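Local coordinates for protein AopB (Aeromonas hydrophila, PDB 3WXX) that serves as a membrane-inserting translocator of the type III secretion system, bound by its chaperone AcrH and helping to build the translocon, at the interface of chains B and A. Sequence-based numbering; all coordinates share one arbitrary frame. Chains: chain A, AopB; chain B, AcrH.

The interface of chains B and A. Residues chain B 9-10, 57-58; chain A 140-141, 143-144, 195, 199, 203.
B:Leu9, on the N-terminal helix 3-11 of AcrH, lies with its CD1 methyl over one face of the A:Phe199 ring, 3.7 Å from the ring centroid, in the interface between this chaperone and the AopB translocator fragment. The two side chains cross at about a right angle; CD1 sits toward the rim, nearest CE1, and CD2 lies by the CG side of the ring. With CG anti to the backbone N (chi1 -176°), the branch projects into a chiefly apolar pocket of AopB. There CD1 also meets A:Ala144 CB at 3.9 Å, while CD2 packs against A:Val141 CG2 at 4.0 Å and more loosely toward A:Ala203 and A:Ile195. The hidden area of B:Leu9, 102 Å², exceeds that of every other residue in this patch.

Beside it, helix 126-151 of AopB presents small residues to B:His57. A:Ala144 CA lies above one imidazole face, 3.9 Å from the centroid, and A:Ala143 CB meets the ring edge in plane, 3.7 Å from CD2. With CG between the backbone N and the carbonyl carbon (chi1 64°), the B:His57 ring reaches these partners.

A polar link joins the backbones: A:Gly140 N donates to B:Gln10 O at 2.9 Å, a bent bond (137° at H) with the donor tilted from the carbonyl plane.

Within AcrH, B:Tyr58 CE2 lies over the rim of the opposite imidazole face and probably helps hold its orientation, while the phenolic OH approaches A:Gly140 CA at 3.3 Å.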
loop_
_atom_site.group_PDB
_atom_site.type_symbol
_atom_site.label_atom_id
_atom_site.label_comp_id
_atom_site.label_asym_id
_atom_site.label_seq_id
_atom_site.Cartn_x
_atom_site.Cartn_y
_atom_site.Cartn_z
ATOM N N LEU B 9 -5.521 10.842 -12.161
ATOM C CA LEU B 9 -5.199 9.756 -11.269
ATOM C C LEU B 9 -3.932 9.080 -11.760
ATOM O O LEU B 9 -3.035 8.758 -10.966
ATOM C CB LEU B 9 -6.368 8.749 -11.226
ATOM C CG LEU B 9 -6.233 7.579 -10.249
ATOM C CD1 LEU B 9 -6.233 8.072 -8.820
ATOM C CD2 LEU B 9 -7.358 6.600 -10.428
ATOM N N GLN B 10 -3.888 8.909 -13.075
ATOM C CA GLN B 10 -2.794 8.270 -13.760
ATOM C C GLN B 10 -1.494 9.048 -13.672
ATOM O O GLN B 10 -0.429 8.460 -13.565
ATOM C CB GLN B 10 -3.144 8.085 -15.219
ATOM C CG GLN B 10 -2.085 7.266 -15.931
ATOM C CD GLN B 10 -2.514 6.807 -17.306
ATOM O OE1 GLN B 10 -2.745 5.608 -17.534
ATOM N NE2 GLN B 10 -2.639 7.763 -18.235
ATOM N N HIS B 57 -1.692 8.124 -1.703
ATOM C CA HIS B 57 -1.259 6.765 -1.829
ATOM C C HIS B 57 0.164 6.687 -2.338
ATOM O O HIS B 57 0.604 5.631 -2.828
ATOM C CB HIS B 57 -2.247 5.951 -2.691
ATOM C CG HIS B 57 -2.346 6.396 -4.128
ATOM N ND1 HIS B 57 -3.219 7.370 -4.554
ATOM C CD2 HIS B 57 -1.721 5.955 -5.243
ATOM C CE1 HIS B 57 -3.129 7.516 -5.863
ATOM N NE2 HIS B 57 -2.239 6.656 -6.310
ATOM N N TYR B 58 0.862 7.813 -2.223
ATOM C CA TYR B 58 2.311 7.892 -2.514
ATOM C C TYR B 58 3.193 8.185 -1.288
ATOM O O TYR B 58 4.383 8.047 -1.405
ATOM C CB TYR B 58 2.613 8.880 -3.650
ATOM C CG TYR B 58 1.882 8.582 -4.960
ATOM C CD1 TYR B 58 2.372 7.648 -5.891
ATOM C CD2 TYR B 58 0.710 9.258 -5.278
ATOM C CE1 TYR B 58 1.677 7.387 -7.092
ATOM C CE2 TYR B 58 0.024 9.028 -6.453
ATOM C CZ TYR B 58 0.493 8.091 -7.369
ATOM O OH TYR B 58 -0.273 7.911 -8.508
ATOM N N GLY A 140 -0.192 5.768 -12.393
ATOM C CA GLY A 140 -0.950 6.205 -11.224
ATOM C C GLY A 140 -2.256 5.464 -10.967
ATOM O O GLY A 140 -2.688 5.360 -9.810
ATOM N N VAL A 141 -2.884 4.922 -12.014
ATOM C CA VAL A 141 -4.073 4.126 -11.806
ATOM C C VAL A 141 -3.711 2.793 -11.181
ATOM O O VAL A 141 -4.417 2.298 -10.293
ATOM C CB VAL A 141 -4.840 3.889 -13.100
ATOM C CG1 VAL A 141 -6.002 2.944 -12.874
ATOM C CG2 VAL A 141 -5.351 5.201 -13.613
ATOM N N ALA A 143 -1.063 2.284 -9.240
ATOM C CA ALA A 143 -0.729 2.560 -7.853
ATOM C C ALA A 143 -2.005 2.694 -7.040
ATOM O O ALA A 143 -2.110 2.126 -5.965
ATOM C CB ALA A 143 0.079 3.835 -7.730
ATOM N N ALA A 144 -2.939 3.489 -7.554
ATOM C CA ALA A 144 -4.210 3.693 -6.882
ATOM C C ALA A 144 -4.886 2.380 -6.504
ATOM O O ALA A 144 -5.045 2.083 -5.341
ATOM C CB ALA A 144 -5.143 4.489 -7.761
ATOM N N ILE A 195 -12.651 2.241 -6.869
ATOM C CA ILE A 195 -12.059 3.188 -7.839
ATOM C C ILE A 195 -13.173 3.767 -8.687
ATOM O O ILE A 195 -13.264 4.981 -8.849
ATOM C CB ILE A 195 -10.999 2.567 -8.783
ATOM C CG1 ILE A 195 -9.745 2.069 -8.047
ATOM C CG2 ILE A 195 -10.542 3.580 -9.820
ATOM C CD1 ILE A 195 -8.882 3.156 -7.446
ATOM N N PHE A 199 -13.340 7.711 -8.547
ATOM C CA PHE A 199 -12.751 8.382 -9.708
ATOM C C PHE A 199 -13.588 7.953 -10.901
ATOM O O PHE A 199 -14.659 7.357 -10.713
ATOM C CB PHE A 199 -11.287 7.976 -9.883
ATOM C CG PHE A 199 -10.461 8.106 -8.628
ATOM C CD1 PHE A 199 -9.852 9.307 -8.298
ATOM C CD2 PHE A 199 -10.276 7.019 -7.774
ATOM C CE1 PHE A 199 -9.107 9.434 -7.130
ATOM C CE2 PHE A 199 -9.529 7.144 -6.607
ATOM C CZ PHE A 199 -8.951 8.351 -6.279
ATOM N N ALA A 203 -11.502 4.878 -15.177
ATOM C CA ALA A 203 -10.384 4.654 -14.264
ATOM C C ALA A 203 -10.433 3.243 -13.699
ATOM O O ALA A 203 -9.407 2.536 -13.632
ATOM C CB ALA A 203 -10.395 5.671 -13.142
#